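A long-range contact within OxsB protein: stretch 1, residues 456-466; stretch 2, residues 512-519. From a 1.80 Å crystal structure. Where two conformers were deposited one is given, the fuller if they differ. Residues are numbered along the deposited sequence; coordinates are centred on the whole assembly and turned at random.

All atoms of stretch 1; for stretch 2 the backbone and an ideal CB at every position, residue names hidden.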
# COMPACT_ATOMS: atom_id res chain seq x y z
N ILE A 456 13.51 11.24 -17.16
CA ILE A 456 14.77 11.81 -16.66
C ILE A 456 14.51 13.15 -15.99
O ILE A 456 14.96 13.42 -14.87
CB ILE A 456 15.79 11.94 -17.80
CG1 ILE A 456 16.27 10.57 -18.28
CG2 ILE A 456 16.95 12.85 -17.37
CD1 ILE A 456 17.13 9.82 -17.23
N ILE A 457 13.76 14.03 -16.67
CA ILE A 457 13.54 15.36 -16.13
C ILE A 457 12.72 15.32 -14.84
O ILE A 457 12.98 16.08 -13.91
CB ILE A 457 12.90 16.27 -17.19
CG1 ILE A 457 13.90 16.53 -18.32
CG2 ILE A 457 12.44 17.59 -16.57
CD1 ILE A 457 13.26 17.02 -19.61
N ALA A 458 11.72 14.43 -14.77
CA ALA A 458 10.96 14.32 -13.53
C ALA A 458 11.88 13.96 -12.37
O ALA A 458 11.77 14.54 -11.28
CB ALA A 458 9.85 13.27 -13.66
N LEU A 459 12.81 13.03 -12.60
CA LEU A 459 13.72 12.62 -11.52
C LEU A 459 14.66 13.75 -11.14
O LEU A 459 14.98 13.93 -9.96
CB LEU A 459 14.52 11.39 -11.95
CG LEU A 459 13.74 10.13 -12.30
CD1 LEU A 459 14.70 8.99 -12.69
CD2 LEU A 459 12.81 9.73 -11.16
N ARG A 460 15.09 14.52 -12.12
CA ARG A 460 15.94 15.69 -11.88
C ARG A 460 15.24 16.70 -10.98
O ARG A 460 15.82 17.21 -10.01
CB ARG A 460 16.30 16.29 -13.24
CG ARG A 460 17.43 17.30 -13.27
CD ARG A 460 17.69 17.79 -14.71
NE ARG A 460 18.31 16.78 -15.57
CZ ARG A 460 18.27 16.81 -16.89
NH1 ARG A 460 17.64 17.80 -17.53
NH2 ARG A 460 18.86 15.86 -17.59
N LEU A 461 13.98 17.02 -11.30
CA LEU A 461 13.24 18.02 -10.53
C LEU A 461 12.99 17.56 -9.09
O LEU A 461 13.19 18.33 -8.14
CB LEU A 461 11.92 18.34 -11.24
CG LEU A 461 12.09 19.03 -12.60
CD1 LEU A 461 10.81 18.96 -13.45
CD2 LEU A 461 12.52 20.50 -12.40
N VAL A 462 12.53 16.32 -8.91
CA VAL A 462 12.21 15.87 -7.56
C VAL A 462 13.48 15.73 -6.73
O VAL A 462 13.52 16.13 -5.56
CB VAL A 462 11.42 14.55 -7.59
CG1 VAL A 462 11.20 14.04 -6.14
CG2 VAL A 462 10.04 14.77 -8.28
N SER A 463 14.53 15.16 -7.32
CA SER A 463 15.76 14.97 -6.54
C SER A 463 16.40 16.31 -6.17
O SER A 463 16.93 16.46 -5.06
CB SER A 463 16.75 14.07 -7.28
OG SER A 463 17.16 14.63 -8.52
N ALA A 464 16.30 17.32 -7.06
CA ALA A 464 16.85 18.63 -6.75
C ALA A 464 16.18 19.27 -5.54
O ALA A 464 16.79 20.13 -4.89
CB ALA A 464 16.75 19.57 -7.97
N LEU A 465 14.94 18.88 -5.22
CA LEU A 465 14.28 19.39 -4.03
C LEU A 465 14.66 18.66 -2.75
O LEU A 465 14.11 18.98 -1.69
CB LEU A 465 12.77 19.33 -4.22
CG LEU A 465 12.27 20.15 -5.41
CD1 LEU A 465 10.79 19.85 -5.68
CD2 LEU A 465 12.46 21.63 -5.13
N GLY A 466 15.58 17.69 -2.82
CA GLY A 466 16.01 16.98 -1.62
C GLY A 466 15.13 15.81 -1.21
O GLY A 466 15.32 15.25 -0.12
N UNK A 512 13.15 30.16 -12.53
CA UNK A 512 14.58 30.09 -12.80
C UNK A 512 15.12 28.69 -12.51
O UNK A 512 15.91 28.15 -13.30
CB UNK A 512 15.33 31.13 -11.97
N UNK A 513 14.71 28.11 -11.39
CA UNK A 513 15.12 26.74 -11.07
C UNK A 513 14.64 25.77 -12.14
O UNK A 513 15.41 24.92 -12.60
CB UNK A 513 14.58 26.32 -9.70
N UNK A 514 13.37 25.88 -12.52
CA UNK A 514 12.81 25.03 -13.57
C UNK A 514 13.60 25.16 -14.87
O UNK A 514 13.99 24.15 -15.47
CB UNK A 514 11.34 25.38 -13.81
N UNK A 515 13.84 26.39 -15.32
CA UNK A 515 14.53 26.59 -16.59
C UNK A 515 15.94 26.02 -16.55
O UNK A 515 16.40 25.40 -17.52
CB UNK A 515 14.58 28.08 -16.94
N UNK A 516 16.64 26.20 -15.43
CA UNK A 516 18.01 25.71 -15.34
C UNK A 516 18.07 24.18 -15.33
O UNK A 516 18.95 23.59 -15.96
CB UNK A 516 18.68 26.27 -14.08
N UNK A 517 17.14 23.52 -14.63
CA UNK A 517 17.15 22.06 -14.61
C UNK A 517 16.73 21.45 -15.94
O UNK A 517 17.14 20.33 -16.24
CB UNK A 517 16.23 21.55 -13.50
N UNK A 518 15.96 22.17 -16.76
CA UNK A 518 15.60 21.61 -18.05
C UNK A 518 16.65 21.88 -19.12
O UNK A 518 16.90 21.01 -19.97
CB UNK A 518 14.25 22.17 -18.50
N UNK A 519 17.30 23.05 -19.10
CA UNK A 519 18.06 23.53 -20.24
C UNK A 519 19.52 23.86 -19.96
O UNK A 519 20.32 23.87 -20.90
CB UNK A 519 17.37 24.78 -20.80

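Stretch 2 is helical throughout and crosses helix 456-464 with an angle of 135° between their N-to-C directions and a closest axial approach of 10.1 Å; positions 513, 514, 517 and 518 make the contact with stretch 1. At position 512 the ideal CB has nothing of stretch 1 within 5.5 Å, and the visible atoms exclude little. The residue is Glu-512, which makes no contact here.

Position 513 points its CA-to-CB bond toward stretch 1, yet its ideal CB also lies beyond 5.5 Å of any atom there. A side chain must extend to arrive, and the methyls of Leu-465 favour an apolar one; leucine, isoleucine or methionine would suit. Leu-513 (chi1 t, chi2 p) brings CD2 to 4.4 Å from Leu-465 CD2, a light contact.

At 514 the CA-to-CB bond runs sideways, with the ideal CB 5.2 Å from Leu-461 CD2. Aliphatic or aromatic groups could lie along this methyl. Tyr-514, with chi1 t, carries its ring closer, CD1 standing 4.2 Å from Leu-461 CD2; the approach to the ring is oblique.

Positions 515 and 516 find no atom of stretch 1 near their ideal CB atoms, so polar or charged residues are as acceptable as any. They are Asp-515 and Lys-516, neither of which touches stretch 1.

Position 517 is the most constrained. Its bond points toward stretch 1, and its ideal CB lies 4.0 Å from Leu-461 CD2 and 4.2 Å from Arg-460 CD, with Ala-464 leaving room beside them. An aliphatic chain of moderate size would fit, leucine or perhaps methionine. Leu-517 (chi1 m, chi2 t) has the largest area covered by the other stretch of any residue in the contact: CD1 packs 3.8 Å from Leu-461 CD2 and 3.7 Å from Ala-464 CB, while CD2 rests 3.9 Å from Arg-460 CG. The backbone here contributes independently of side-chain identity, as Arg-460 NH1 donates a hydrogen bond of 2.9 Å to Leu-517 O, which lies near the guanidinium plane.

At 518 the CA-to-CB bond points away, and the ideal CB is 5.3 Å from Ile-457 CG2. A chain that bends back could still reach this apolar patch, so leucine or methionine would serve better than a short residue. Leu-518 does so with an off-well chi1 of -97°, placing CD1 3.7 Å from Ile-457 CG2 and 4.4 Å from Leu-461 CD2.

Position 519 points away with no nearby partner, leaving the choice wide. Asn-519 makes no contact with stretch 1.

Stretch 2 512-519: ELYDKLLN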
# COMPACT_ATOMS: atom_id res chain seq x y z
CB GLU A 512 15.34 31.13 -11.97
CG GLU A 512 15.03 32.58 -12.34
CD GLU A 512 15.73 33.60 -11.43
OE1 GLU A 512 16.04 33.26 -10.27
OE2 GLU A 512 15.97 34.74 -11.88
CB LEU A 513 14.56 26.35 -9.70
CG LEU A 513 14.83 24.90 -9.29
CD1 LEU A 513 16.33 24.66 -9.22
CD2 LEU A 513 14.15 24.59 -7.95
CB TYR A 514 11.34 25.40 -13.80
CG TYR A 514 10.63 24.55 -14.82
CD1 TYR A 514 10.12 23.29 -14.47
CD2 TYR A 514 10.41 25.01 -16.11
CE1 TYR A 514 9.45 22.51 -15.40
CE2 TYR A 514 9.73 24.23 -17.04
CZ TYR A 514 9.26 22.99 -16.69
OH TYR A 514 8.59 22.24 -17.61
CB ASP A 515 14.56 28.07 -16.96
CG ASP A 515 13.22 28.58 -17.46
OD1 ASP A 515 12.44 27.76 -17.99
OD2 ASP A 515 12.96 29.79 -17.33
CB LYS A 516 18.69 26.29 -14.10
CG LYS A 516 19.20 27.71 -14.30
CD LYS A 516 19.70 28.30 -12.98
CE LYS A 516 20.19 29.73 -13.14
NZ LYS A 516 21.56 29.80 -13.72
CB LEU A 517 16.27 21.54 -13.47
CG LEU A 517 16.89 21.73 -12.08
CD1 LEU A 517 15.88 21.45 -10.98
CD2 LEU A 517 18.11 20.85 -11.92
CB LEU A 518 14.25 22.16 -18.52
CG LEU A 518 13.04 21.27 -18.25
CD1 LEU A 518 12.77 21.23 -16.74
CD2 LEU A 518 11.84 21.79 -19.01
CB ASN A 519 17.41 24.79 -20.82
CG ASN A 519 15.96 24.58 -21.16
OD1 ASN A 519 15.61 23.65 -21.88
ND2 ASN A 519 15.10 25.44 -20.61
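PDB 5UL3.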